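Local atomic coordinates of A197 (Sulfolobus turreted icosahedral virus, PDB entry 2C0N), a protein that probably acts as a glycosyltransferase with a GT-A fold in a virus that infects thermophilic archaea of the genus Sulfolobus. Residues A[82-88]-A[160-166]; A[114-118]-A[150-155]. All coordinates share one frame; numbering follows the deposited sequence.

Overall arrangement
Contact 1 joins strand 84-88 with the first part of strand 162-173, inside the mixed central sheet; contact 2 sets the short segment 114-118 against the start of helix 150-158. Their centres lie about 11 Å apart. Phe155 is one bridge: Pro160 CG approaches Phe155 CD1 to 3.5 Å, and Thr162 OG1 approaches Phe155 CE1 to 3.6 Å. The second is the pair Cys86 SG and Cys116 SG, packed 3.1 Å apart, too far for a disulfide. Helix 150-158 leads into strand 162-173, and both segments of contact 2 lie inside the chain loop closed by contact 1. Nickel, bound by His198 and His200 in the C-terminal run of histidines, evidently a purification tag, takes no ligand from either contact.

Contact 1: A[82-88]-A[160-166]; sequences YDVVCGY and PRTYALS
With CG of Tyr163 trans to its backbone N (chi1 -159°) and CG of Tyr82 placed opposite its own carbonyl carbon (chi1 -70°), Tyr82, just before strand 84-88, meets Tyr163 within its strand. Tyr163 CB sits over the face of the Tyr82 ring, 3.9 Å from its centroid, a CH-pi contact, while Tyr163 CD2 reaches Tyr82 CZ at 3.5 Å. The ring planes stand 59° apart, so this is no stack. Lys77 of helix 71-80 covers the same side of the sheet and makes a cation-pi contact with Tyr163.

Strands 84-88 and 162-165 run parallel. Tyr163 bonds to both neighbours of Val85: its N donates to Val84 O (3.0 Å) and its O accepts from Cys86 N (2.8 Å). Val85 and Leu165 share the side of Tyr163. Val84, Cys86, Thr162 and Ala164 line the other, where small or beta-branched residues suit an extended chain: Val84 and Thr162 pack on Phe155 of helix 150-158, Cys86 and Ala164 on Val99 of strand 99-100. Val84 CG2 also reaches across to Pro160 CB (3.5 Å).

At the start of the pairing Arg161 O accepts the regular bond from Val84 N at 3.1 Å and an extra one from Asp83 N at 2.7 Å. In return, Arg161 N donates to the anti side of Asp83 OD2 at 2.8 Å. Asp83 thus uses both backbone and carboxylate. The Arg161 guanidinium makes no salt bridge here, its NH2 bonding to Gly81 O, but its nearby positive charge would, with the backbone N-H, tend to keep Asp83 ionised.

Contact 2: A[114-118]-A[150-155]; sequences NGCGL and EDVYFF
Phe155 meets Asn114, Gly115, Cys116 and Leu118, beginning with CB, which lies 3.6 Å from Asn114 O. Its CG stands opposite the carbonyl carbon (chi1 -70°), which sends the side chain toward the strand, and chi2 of -75° turns the ring flat beneath the backbone of Gly115. CG and CE1 both lie against Gly115 CA, and Phe155 CD1 touches Asn114 O, at 3.4 Å. Gly115 CA sits nearly over the centre, 3.5 Å from the ring centroid, a CH-pi contact; glycine suits the place because only hydrogens stand between its backbone and the ring. Along the other edge of the ring CD2 and CE2 run under the Cys116 peptide, CE2 coming 3.3 Å from Cys116 O. At the tip, Phe155 CZ meets Cys116 SG at 3.8 Å, an oblique sulfur-aromatic contact. Phe154 covers the opposite face, so the ring is held between its helical neighbour and the strand.

Leu118 fills the next place with a forked tip. Its CD2 packs on Phe155 CE2 at 3.8 Å, while CD1 turns to the helix backbone and touches Asp151 CA at 3.5 Å. The Asp151 carboxylate passes close to Gly117, with OD2 3.5 Å from its CA, and makes no hydrogen bond to segment 114-118; OD1 takes a weak bond from Val152 N of its own helix. Glu150 is tied elsewhere, by a salt bridge to Arg41.

Asn114 and Gly115 both face Tyr100 in a classic beta bulge. Glu150-Asp151 at the start of the helix resembles the Glu-Asp of the xED motif, beside the acceptor site in GT-A glycosyltransferases, consistent with that fold.

Contact 1: A[82-88]-A[160-166]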
loop_
_atom_site.group_PDB
_atom_site.type_symbol
_atom_site.label_atom_id
_atom_site.label_comp_id
_atom_site.label_asym_id
_atom_site.label_seq_id
_atom_site.Cartn_x
_atom_site.Cartn_y
_atom_site.Cartn_z
ATOM N N TYR A 82 14.776 -28.913 3.983
ATOM C CA TYR A 82 14.391 -28.241 2.742
ATOM C C TYR A 82 15.035 -26.864 2.606
ATOM O O TYR A 82 15.285 -26.171 3.599
ATOM C CB TYR A 82 12.869 -28.198 2.603
ATOM C CG TYR A 82 12.341 -29.562 2.350
ATOM C CD1 TYR A 82 12.386 -30.118 1.074
ATOM C CD2 TYR A 82 11.848 -30.330 3.382
ATOM C CE1 TYR A 82 11.930 -31.407 0.834
ATOM C CE2 TYR A 82 11.375 -31.619 3.163
ATOM C CZ TYR A 82 11.423 -32.152 1.880
ATOM O OH TYR A 82 10.992 -33.433 1.679
ATOM N N ASP A 83 15.282 -26.462 1.357
ATOM C CA ASP A 83 15.804 -25.134 1.076
ATOM C C ASP A 83 14.722 -24.113 0.754
ATOM O O ASP A 83 14.884 -22.904 0.988
ATOM C CB ASP A 83 16.814 -25.218 -0.082
ATOM C CG ASP A 83 17.947 -26.148 0.191
ATOM O OD1 ASP A 83 18.589 -25.947 1.228
ATOM O OD2 ASP A 83 18.209 -27.082 -0.623
ATOM N N VAL A 84 13.642 -24.569 0.151
ATOM C CA VAL A 84 12.608 -23.673 -0.368
ATOM C C VAL A 84 11.274 -24.317 -0.053
ATOM O O VAL A 84 11.109 -25.536 -0.231
ATOM C CB VAL A 84 12.718 -23.523 -1.881
ATOM C CG1 VAL A 84 11.527 -22.745 -2.463
ATOM C CG2 VAL A 84 14.052 -22.875 -2.249
ATOM N N VAL A 85 10.357 -23.509 0.448
ATOM C CA VAL A 85 8.999 -23.954 0.738
ATOM C C VAL A 85 8.033 -23.101 -0.119
ATOM O O VAL A 85 8.091 -21.873 -0.076
ATOM C CB VAL A 85 8.696 -23.831 2.222
ATOM C CG1 VAL A 85 7.287 -24.212 2.501
ATOM C CG2 VAL A 85 9.650 -24.726 3.030
ATOM N N CYS A 86 7.187 -23.780 -0.892
ATOM C CA CYS A 86 6.310 -23.141 -1.905
ATOM C C CYS A 86 4.868 -23.145 -1.433
ATOM O O CYS A 86 4.411 -24.125 -0.893
ATOM C CB CYS A 86 6.329 -23.926 -3.192
ATOM S SG CYS A 86 7.971 -24.138 -3.845
ATOM N N GLY A 87 4.185 -22.024 -1.659
ATOM C CA GLY A 87 2.754 -21.933 -1.460
ATOM C C GLY A 87 1.950 -21.985 -2.761
ATOM O O GLY A 87 2.464 -21.812 -3.900
ATOM N N TYR A 88 0.661 -22.174 -2.587
ATOM C CA TYR A 88 -0.235 -22.357 -3.704
ATOM C C TYR A 88 -1.113 -21.205 -3.999
ATOM O O TYR A 88 -1.784 -20.692 -3.118
ATOM C CB TYR A 88 -1.162 -23.541 -3.425
ATOM C CG TYR A 88 -0.530 -24.885 -3.638
ATOM C CD1 TYR A 88 -0.568 -25.513 -4.902
ATOM C CD2 TYR A 88 0.076 -25.541 -2.604
ATOM C CE1 TYR A 88 -0.002 -26.735 -5.114
ATOM C CE2 TYR A 88 0.632 -26.798 -2.791
ATOM C CZ TYR A 88 0.605 -27.386 -4.050
ATOM O OH TYR A 88 1.130 -28.631 -4.240
ATOM N N PRO A 160 17.391 -26.291 -5.509
ATOM C CA PRO A 160 17.078 -26.332 -4.090
ATOM C C PRO A 160 16.207 -27.541 -3.751
ATOM O O PRO A 160 15.409 -28.003 -4.581
ATOM C CB PRO A 160 16.295 -25.022 -3.870
ATOM C CG PRO A 160 15.777 -24.682 -5.216
ATOM C CD PRO A 160 16.806 -25.102 -6.167
ATOM N N ARG A 161 16.378 -28.074 -2.559
ATOM C CA ARG A 161 15.442 -29.085 -2.082
ATOM C C ARG A 161 14.166 -28.331 -1.716
ATOM O O ARG A 161 14.174 -27.455 -0.852
ATOM C CB ARG A 161 16.074 -29.865 -0.947
ATOM C CG ARG A 161 17.266 -30.677 -1.526
ATOM C CD ARG A 161 17.836 -31.702 -0.679
ATOM N NE ARG A 161 18.135 -31.238 0.674
ATOM C CZ ARG A 161 19.167 -31.646 1.409
ATOM N NH1 ARG A 161 20.066 -32.505 0.930
ATOM N NH2 ARG A 161 19.303 -31.163 2.633
ATOM N N THR A 162 13.098 -28.641 -2.453
ATOM C CA THR A 162 11.885 -27.838 -2.509
ATOM C C THR A 162 10.621 -28.642 -2.105
ATOM O O THR A 162 10.409 -29.753 -2.570
ATOM C CB THR A 162 11.684 -27.205 -3.902
ATOM O OG1 THR A 162 12.880 -26.513 -4.290
ATOM C CG2 THR A 162 10.507 -26.196 -3.895
ATOM N N TYR A 163 9.809 -28.056 -1.220
ATOM C CA TYR A 163 8.571 -28.696 -0.715
ATOM C C TYR A 163 7.409 -27.735 -0.889
ATOM O O TYR A 163 7.551 -26.538 -0.594
ATOM C CB TYR A 163 8.715 -29.004 0.766
ATOM C CG TYR A 163 7.772 -30.055 1.229
ATOM C CD1 TYR A 163 6.538 -29.724 1.762
ATOM C CD2 TYR A 163 8.107 -31.404 1.133
ATOM C CE1 TYR A 163 5.654 -30.690 2.171
ATOM C CE2 TYR A 163 7.215 -32.395 1.561
ATOM C CZ TYR A 163 5.989 -32.009 2.080
ATOM O OH TYR A 163 5.075 -32.939 2.500
ATOM N N ALA A 164 6.286 -28.261 -1.373
ATOM C CA ALA A 164 5.026 -27.506 -1.505
ATOM C C ALA A 164 4.102 -27.908 -0.345
ATOM O O ALA A 164 3.894 -29.092 -0.087
ATOM C CB ALA A 164 4.372 -27.794 -2.834
ATOM N N LEU A 165 3.639 -26.908 0.406
ATOM C CA LEU A 165 2.708 -27.121 1.523
ATOM C C LEU A 165 1.299 -26.765 1.122
ATOM O O LEU A 165 1.028 -25.628 0.768
ATOM C CB LEU A 165 3.073 -26.256 2.733
ATOM C CG LEU A 165 4.385 -26.546 3.473
ATOM C CD1 LEU A 165 4.639 -25.476 4.487
ATOM C CD2 LEU A 165 4.373 -27.897 4.148
ATOM N N SER A 166 0.378 -27.715 1.208
ATOM C CA SER A 166 -1.020 -27.406 0.998
ATOM C C SER A 166 -1.599 -26.385 1.988
ATOM O O SER A 166 -2.653 -25.778 1.719
ATOM C CB SER A 166 -1.855 -28.659 1.024
ATOM O OG SER A 166 -1.827 -29.208 2.320
#

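Contact 2: A[114-118]-A[150-155]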
loop_
_atom_site.group_PDB
_atom_site.type_symbol
_atom_site.label_atom_id
_atom_site.label_comp_id
_atom_site.label_asym_id
_atom_site.label_seq_id
_atom_site.Cartn_x
_atom_site.Cartn_y
_atom_site.Cartn_z
ATOM N N ASN A 114 9.569 -29.791 -7.950
ATOM C CA ASN A 114 10.782 -29.277 -8.635
ATOM C C ASN A 114 10.942 -27.756 -8.516
ATOM O O ASN A 114 12.058 -27.229 -8.433
ATOM C CB ASN A 114 10.798 -29.720 -10.115
ATOM C CG ASN A 114 11.112 -31.191 -10.285
ATOM O OD1 ASN A 114 12.140 -31.683 -9.806
ATOM N ND2 ASN A 114 10.245 -31.902 -11.000
ATOM N N GLY A 115 9.835 -27.029 -8.493
ATOM C CA GLY A 115 9.905 -25.599 -8.284
ATOM C C GLY A 115 8.532 -24.953 -8.260
ATOM O O GLY A 115 7.516 -25.641 -8.192
ATOM N N CYS A 116 8.531 -23.631 -8.342
ATOM C CA CYS A 116 7.318 -22.830 -8.369
ATOM C C CYS A 116 7.616 -21.497 -9.074
ATOM O O CYS A 116 8.720 -21.322 -9.580
ATOM C CB CYS A 116 6.805 -22.631 -6.948
ATOM S SG CYS A 116 7.909 -21.817 -5.851
ATOM N N GLY A 117 6.652 -20.577 -9.146
ATOM C CA GLY A 117 6.835 -19.304 -9.890
ATOM C C GLY A 117 7.483 -18.107 -9.178
ATOM O O GLY A 117 7.559 -16.986 -9.746
ATOM N N LEU A 118 7.949 -18.357 -7.969
ATOM C CA LEU A 118 8.545 -17.373 -7.049
ATOM C C LEU A 118 7.581 -16.288 -6.565
ATOM O O LEU A 118 8.020 -15.229 -6.130
ATOM C CB LEU A 118 9.813 -16.726 -7.654
ATOM C CG LEU A 118 10.923 -17.732 -7.951
ATOM C CD1 LEU A 118 12.077 -17.065 -8.731
ATOM C CD2 LEU A 118 11.414 -18.287 -6.676
ATOM N N GLU A 150 12.897 -16.297 -14.640
ATOM C CA GLU A 150 13.894 -16.428 -13.603
ATOM C C GLU A 150 13.496 -17.488 -12.588
ATOM O O GLU A 150 14.344 -17.949 -11.832
ATOM C CB GLU A 150 14.116 -15.073 -12.920
ATOM C CG GLU A 150 13.014 -14.612 -11.966
ATOM C CD GLU A 150 11.773 -14.034 -12.643
ATOM O OE1 GLU A 150 11.693 -13.923 -13.906
ATOM O OE2 GLU A 150 10.872 -13.677 -11.867
ATOM N N ASP A 151 12.202 -17.830 -12.575
ATOM C CA ASP A 151 11.658 -18.892 -11.734
ATOM C C ASP A 151 12.151 -20.290 -12.131
ATOM O O ASP A 151 12.737 -20.984 -11.315
ATOM C CB ASP A 151 10.133 -18.842 -11.701
ATOM C CG ASP A 151 9.483 -18.880 -13.079
ATOM O OD1 ASP A 151 10.118 -18.544 -14.102
ATOM O OD2 ASP A 151 8.281 -19.218 -13.111
ATOM N N VAL A 152 11.942 -20.683 -13.395
ATOM C CA VAL A 152 12.450 -21.978 -13.889
ATOM C C VAL A 152 13.973 -21.971 -13.899
ATOM O O VAL A 152 14.602 -22.973 -13.544
ATOM C CB VAL A 152 11.880 -22.353 -15.275
ATOM C CG1 VAL A 152 12.527 -23.633 -15.815
ATOM C CG2 VAL A 152 10.383 -22.540 -15.151
ATOM N N TYR A 153 14.571 -20.841 -14.261
ATOM C CA TYR A 153 16.028 -20.724 -14.188
ATOM C C TYR A 153 16.531 -21.009 -12.775
ATOM O O TYR A 153 17.437 -21.822 -12.594
ATOM C CB TYR A 153 16.490 -19.334 -14.622
ATOM C CG TYR A 153 17.967 -19.085 -14.395
ATOM C CD1 TYR A 153 18.421 -18.617 -13.158
ATOM C CD2 TYR A 153 18.917 -19.338 -15.395
ATOM C CE1 TYR A 153 19.752 -18.386 -12.922
ATOM C CE2 TYR A 153 20.287 -19.110 -15.162
ATOM C CZ TYR A 153 20.681 -18.627 -13.913
ATOM O OH TYR A 153 21.994 -18.387 -13.614
ATOM N N PHE A 154 15.949 -20.321 -11.790
ATOM C CA PHE A 154 16.387 -20.422 -10.393
ATOM C C PHE A 154 16.404 -21.885 -9.926
ATOM O O PHE A 154 17.405 -22.392 -9.415
ATOM C CB PHE A 154 15.454 -19.628 -9.492
ATOM C CG PHE A 154 15.751 -19.769 -8.048
ATOM C CD1 PHE A 154 14.982 -20.588 -7.248
ATOM C CD2 PHE A 154 16.815 -19.092 -7.486
ATOM C CE1 PHE A 154 15.268 -20.712 -5.910
ATOM C CE2 PHE A 154 17.121 -19.222 -6.149
ATOM C CZ PHE A 154 16.358 -20.026 -5.361
ATOM N N PHE A 155 15.283 -22.554 -10.137
ATOM C CA PHE A 155 15.156 -23.959 -9.756
ATOM C C PHE A 155 15.992 -24.917 -10.594
ATOM O O PHE A 155 16.592 -25.896 -10.058
ATOM C CB PHE A 155 13.674 -24.329 -9.754
ATOM C CG PHE A 155 12.933 -23.683 -8.637
ATOM C CD1 PHE A 155 13.074 -24.136 -7.370
ATOM C CD2 PHE A 155 12.111 -22.571 -8.841
ATOM C CE1 PHE A 155 12.399 -23.531 -6.316
ATOM C CE2 PHE A 155 11.466 -21.954 -7.796
ATOM C CZ PHE A 155 11.598 -22.412 -6.540
#